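Local structure of 11S globulin subunit beta (Cucurbita maxima, 2E9Q) at residues Q53-D56 / E57-C60; Q223-G226 / G227-R230. The protein serves as a nutrient reservoir of the seed, a storage globulin of the 11S family assembled from cupin-type subunits. All blocks are in the same frame, centred on the assembly; numbering follows the deposited sequence.

Interaction 1: Q53-D56 / E57-C60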
loop_
_atom_site.group_PDB
_atom_site.type_symbol
_atom_site.label_atom_id
_atom_site.label_comp_id
_atom_site.label_asym_id
_atom_site.label_seq_id
_atom_site.Cartn_x
_atom_site.Cartn_y
_atom_site.Cartn_z
ATOM N N GLN A 53 -11.561 2.662 19.702
ATOM C CA GLN A 53 -10.683 2.267 18.610
ATOM C C GLN A 53 -10.682 0.746 18.414
ATOM O O GLN A 53 -10.608 0.264 17.280
ATOM C CB GLN A 53 -9.256 2.756 18.878
ATOM C CG GLN A 53 -8.884 2.731 20.355
ATOM C CD GLN A 53 -9.453 3.926 21.111
ATOM O OE1 GLN A 53 -8.882 5.018 21.088
ATOM N NE2 GLN A 53 -10.593 3.729 21.770
ATOM N N ASP A 54 -10.780 -0.006 19.511
ATOM C CA ASP A 54 -10.790 -1.466 19.410
ATOM C C ASP A 54 -12.148 -2.060 19.026
ATOM O O ASP A 54 -12.318 -3.279 18.996
ATOM C CB ASP A 54 -10.276 -2.092 20.709
ATOM C CG ASP A 54 -8.885 -1.608 21.079
ATOM O OD1 ASP A 54 -7.973 -1.657 20.223
ATOM O OD2 ASP A 54 -8.700 -1.176 22.238
ATOM N N ASN A 55 -13.132 -1.213 18.750
ATOM C CA ASN A 55 -14.424 -1.734 18.292
ATOM C C ASN A 55 -14.064 -2.595 17.057
ATOM O O ASN A 55 -13.177 -2.219 16.286
ATOM C CB ASN A 55 -15.336 -0.569 17.874
ATOM C CG ASN A 55 -16.391 -0.981 16.857
ATOM O OD1 ASN A 55 -17.537 -1.270 17.208
ATOM N ND2 ASN A 55 -16.006 -1.021 15.593
ATOM N N ASP A 56 -14.729 -3.734 16.869
ATOM C CA ASP A 56 -14.448 -4.615 15.723
ATOM C C ASP A 56 -14.479 -3.943 14.332
ATOM O O ASP A 56 -13.526 -4.087 13.559
ATOM C CB ASP A 56 -15.401 -5.813 15.720
ATOM C CG ASP A 56 -15.129 -6.792 16.870
ATOM O OD1 ASP A 56 -16.038 -7.577 17.210
ATOM O OD2 ASP A 56 -14.006 -6.783 17.424
ATOM N N GLU A 57 -15.557 -3.228 14.008
ATOM C CA GLU A 57 -15.648 -2.557 12.703
ATOM C C GLU A 57 -14.507 -1.560 12.534
ATOM O O GLU A 57 -13.835 -1.541 11.505
ATOM C CB GLU A 57 -16.941 -1.743 12.546
ATOM C CG GLU A 57 -18.236 -2.446 12.790
ATOM C CD GLU A 57 -18.615 -2.494 14.245
ATOM O OE1 GLU A 57 -18.087 -3.372 14.954
ATOM O OE2 GLU A 57 -19.429 -1.646 14.670
ATOM N N PHE A 58 -14.324 -0.710 13.543
ATOM C CA PHE A 58 -13.283 0.308 13.507
ATOM C C PHE A 58 -11.905 -0.277 13.287
ATOM O O PHE A 58 -11.135 0.211 12.456
ATOM C CB PHE A 58 -13.271 1.118 14.807
ATOM C CG PHE A 58 -14.315 2.200 14.861
ATOM C CD1 PHE A 58 -14.211 3.233 15.787
ATOM C CD2 PHE A 58 -15.401 2.191 13.993
ATOM C CE1 PHE A 58 -15.176 4.242 15.846
ATOM C CE2 PHE A 58 -16.369 3.197 14.049
ATOM C CZ PHE A 58 -16.252 4.219 14.976
ATOM N N GLN A 59 -11.601 -1.322 14.045
ATOM C CA GLN A 59 -10.311 -1.973 13.959
ATOM C C GLN A 59 -10.088 -2.508 12.547
ATOM O O GLN A 59 -8.994 -2.419 12.011
ATOM C CB GLN A 59 -10.249 -3.104 14.986
ATOM C CG GLN A 59 -8.856 -3.499 15.417
ATOM C CD GLN A 59 -8.871 -4.586 16.488
ATOM O OE1 GLN A 59 -7.830 -5.126 16.855
ATOM N NE2 GLN A 59 -10.058 -4.903 16.994
ATOM N N CYS A 60 -11.129 -3.056 11.937
ATOM C CA CYS A 60 -10.992 -3.587 10.590
ATOM C C CYS A 60 -10.585 -2.472 9.642
ATOM O O CYS A 60 -9.616 -2.598 8.881
ATOM C CB CYS A 60 -12.310 -4.179 10.123
ATOM S SG CYS A 60 -12.235 -4.897 8.456
#
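Two successive i to i+4 bonds, Q59 N to N55 O at 2.9 Å and C60 N to D56 O at 3.1 Å, show that the chain passes from loop into the first turn of helix 56-61, with N55 at the N-cap position. The former bond is close to straight, 163° at the hydrogen. Among the side chains, N55 and E57 come closest: the carboxylate of E57 lies against the amide of N55, E57 OE1 reaching 3.5 Å from N55 CG, and the two flat groups are turned 69° apart. E57 gets there by bending at its second torsion (chi2 84°), which folds the carboxylate back beside the start of the helix, where its OE2 accepts a hydrogen bond from R33 N. With an alanine in place of E57, R33 N would probably lose this acceptor and a gap would open beside N55. Q59, extended beyond CG, runs back alongside the loop and brings its NE2 to 3.4 Å from D54 O. The side chain of F58 packs on V63 and on V376 and M378 of the second cupin unit, while D56 OD1 forms a salt bridge with R28 and C60 is disulfide-bonded to C27. Two acidic residues in the first turn, each with its own partner, probably also suit the positive end of the helix dipole.

Interaction 2: Q223-G226 / G227-R230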
loop_
_atom_site.group_PDB
_atom_site.type_symbol
_atom_site.label_atom_id
_atom_site.label_comp_id
_atom_site.label_asym_id
_atom_site.label_seq_id
_atom_site.Cartn_x
_atom_site.Cartn_y
_atom_site.Cartn_z
ATOM N N GLN A 223 17.566 29.015 22.778
ATOM C CA GLN A 223 18.324 30.159 23.284
ATOM C C GLN A 223 17.470 30.868 24.320
ATOM O O GLN A 223 16.972 31.978 24.099
ATOM C CB GLN A 223 18.689 31.115 22.145
ATOM C CG GLN A 223 19.839 30.609 21.299
ATOM C CD GLN A 223 21.092 30.364 22.125
ATOM O OE1 GLN A 223 21.691 31.301 22.655
ATOM N NE2 GLN A 223 21.488 29.102 22.246
ATOM N N ILE A 224 17.303 30.197 25.455
ATOM C CA ILE A 224 16.502 30.712 26.552
ATOM C C ILE A 224 17.032 30.177 27.875
ATOM O O ILE A 224 18.030 29.461 27.905
ATOM C CB ILE A 224 15.034 30.284 26.394
ATOM C CG1 ILE A 224 14.958 28.766 26.206
ATOM C CG2 ILE A 224 14.408 31.003 25.211
ATOM C CD1 ILE A 224 13.542 28.223 26.148
ATOM N N ASP A 225 16.353 30.521 28.963
ATOM C CA ASP A 225 16.756 30.083 30.294
ATOM C C ASP A 225 15.804 29.047 30.875
ATOM O O ASP A 225 14.689 28.859 30.377
ATOM C CB ASP A 225 16.828 31.284 31.244
ATOM C CG ASP A 225 15.563 32.131 31.218
ATOM O OD1 ASP A 225 14.445 31.568 31.323
ATOM O OD2 ASP A 225 15.686 33.368 31.097
ATOM N N GLY A 226 16.257 28.380 31.935
ATOM C CA GLY A 226 15.448 27.373 32.592
ATOM C C GLY A 226 14.072 27.908 32.937
ATOM O O GLY A 226 13.092 27.169 32.932
ATOM N N GLY A 227 13.996 29.200 33.236
ATOM C CA GLY A 227 12.718 29.793 33.571
ATOM C C GLY A 227 11.717 29.552 32.457
ATOM O O GLY A 227 10.561 29.201 32.711
ATOM N N LEU A 228 12.162 29.742 31.218
ATOM C CA LEU A 228 11.300 29.544 30.062
ATOM C C LEU A 228 11.127 28.076 29.740
ATOM O O LEU A 228 10.055 27.642 29.332
ATOM C CB LEU A 228 11.866 30.259 28.839
ATOM C CG LEU A 228 11.226 31.619 28.604
ATOM C CD1 LEU A 228 11.780 32.242 27.324
ATOM C CD2 LEU A 228 9.706 31.434 28.523
ATOM N N VAL A 229 12.194 27.314 29.916
ATOM C CA VAL A 229 12.123 25.897 29.646
ATOM C C VAL A 229 10.991 25.262 30.435
ATOM O O VAL A 229 10.218 24.487 29.883
ATOM C CB VAL A 229 13.430 25.197 30.003
ATOM C CG1 VAL A 229 13.242 23.697 29.930
ATOM C CG2 VAL A 229 14.525 25.634 29.034
ATOM N N ARG A 230 10.862 25.607 31.711
ATOM C CA ARG A 230 9.804 25.009 32.515
ATOM C C ARG A 230 8.416 25.413 32.028
ATOM O O ARG A 230 7.459 24.640 32.126
ATOM C CB ARG A 230 9.972 25.355 33.996
ATOM C CG ARG A 230 9.115 24.464 34.876
ATOM C CD ARG A 230 9.567 24.444 36.329
ATOM N NE ARG A 230 9.138 23.205 36.978
ATOM C CZ ARG A 230 9.324 22.913 38.262
ATOM N NH1 ARG A 230 9.936 23.774 39.068
ATOM N NH2 ARG A 230 8.910 21.746 38.736
#
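G226, the residue most covered here, touches the other half of the turn through its backbone: its O accepts from R230 N at 3.0 Å, with 164° at the hydrogen. I224 and L228 follow, and they meet as apolar side chains crossing at about a right angle, I224 CG2 lying 3.6 Å from L228 CD1. The first torsion of I224 (chi1 53°) tucks CG1 between its backbone N and carbonyl carbon; from there CD1 passes beside L228 CB, at 3.8 Å, and comes within 4.0 Å of V229 CG2. The backbone N-H of L228 is shared: it gives a capping bond to D225 OD1 at 2.9 Å and a second, weak one to D225 O. That carbonyl also takes V229 N at 3.0 Å, a donor lying in the carbonyl plane; spanning i to i+4 from the N-cap residue, this is the first regular bond of the helix. Across the subunit boundary, I224 packs on L439 and L228 on R438 of a neighbouring subunit. Just upstream, Q223, with positive phi, is the C-prime residue of a Schellman motif that ends helix 215-222. The arrangement is therefore a tight joint between two helices: a Schellman C-cap, then an aspartate N-cap at D225, with I224 just before the cap touching V229 in the first turn, the i to i+5 pairing of a hydrophobic staple.

In the fold
From the N terminus, the chain reaches interaction 1 first, where the loop after strand 46-50 turns into helix 56-61; that helix leads on to strand 63-70 of the N-terminal cupin sheet. Interaction 2 follows much later, joining helix 215-222 to helix 226-233 ahead of strand 242-244. Each closes a short turn, and the two lie in series, neither nested nor crossed. The centres of interactions 1 and 2 are about 43 Å apart and the nearest atoms of interactions 1 and 2 about 28 Å apart, so they do not touch. The centre of interaction 1 lies about 16 Å from the chain centre, between the two cupin units; that of interaction 2, at about 38 Å, lies on the helical extension that packs on a neighbouring subunit.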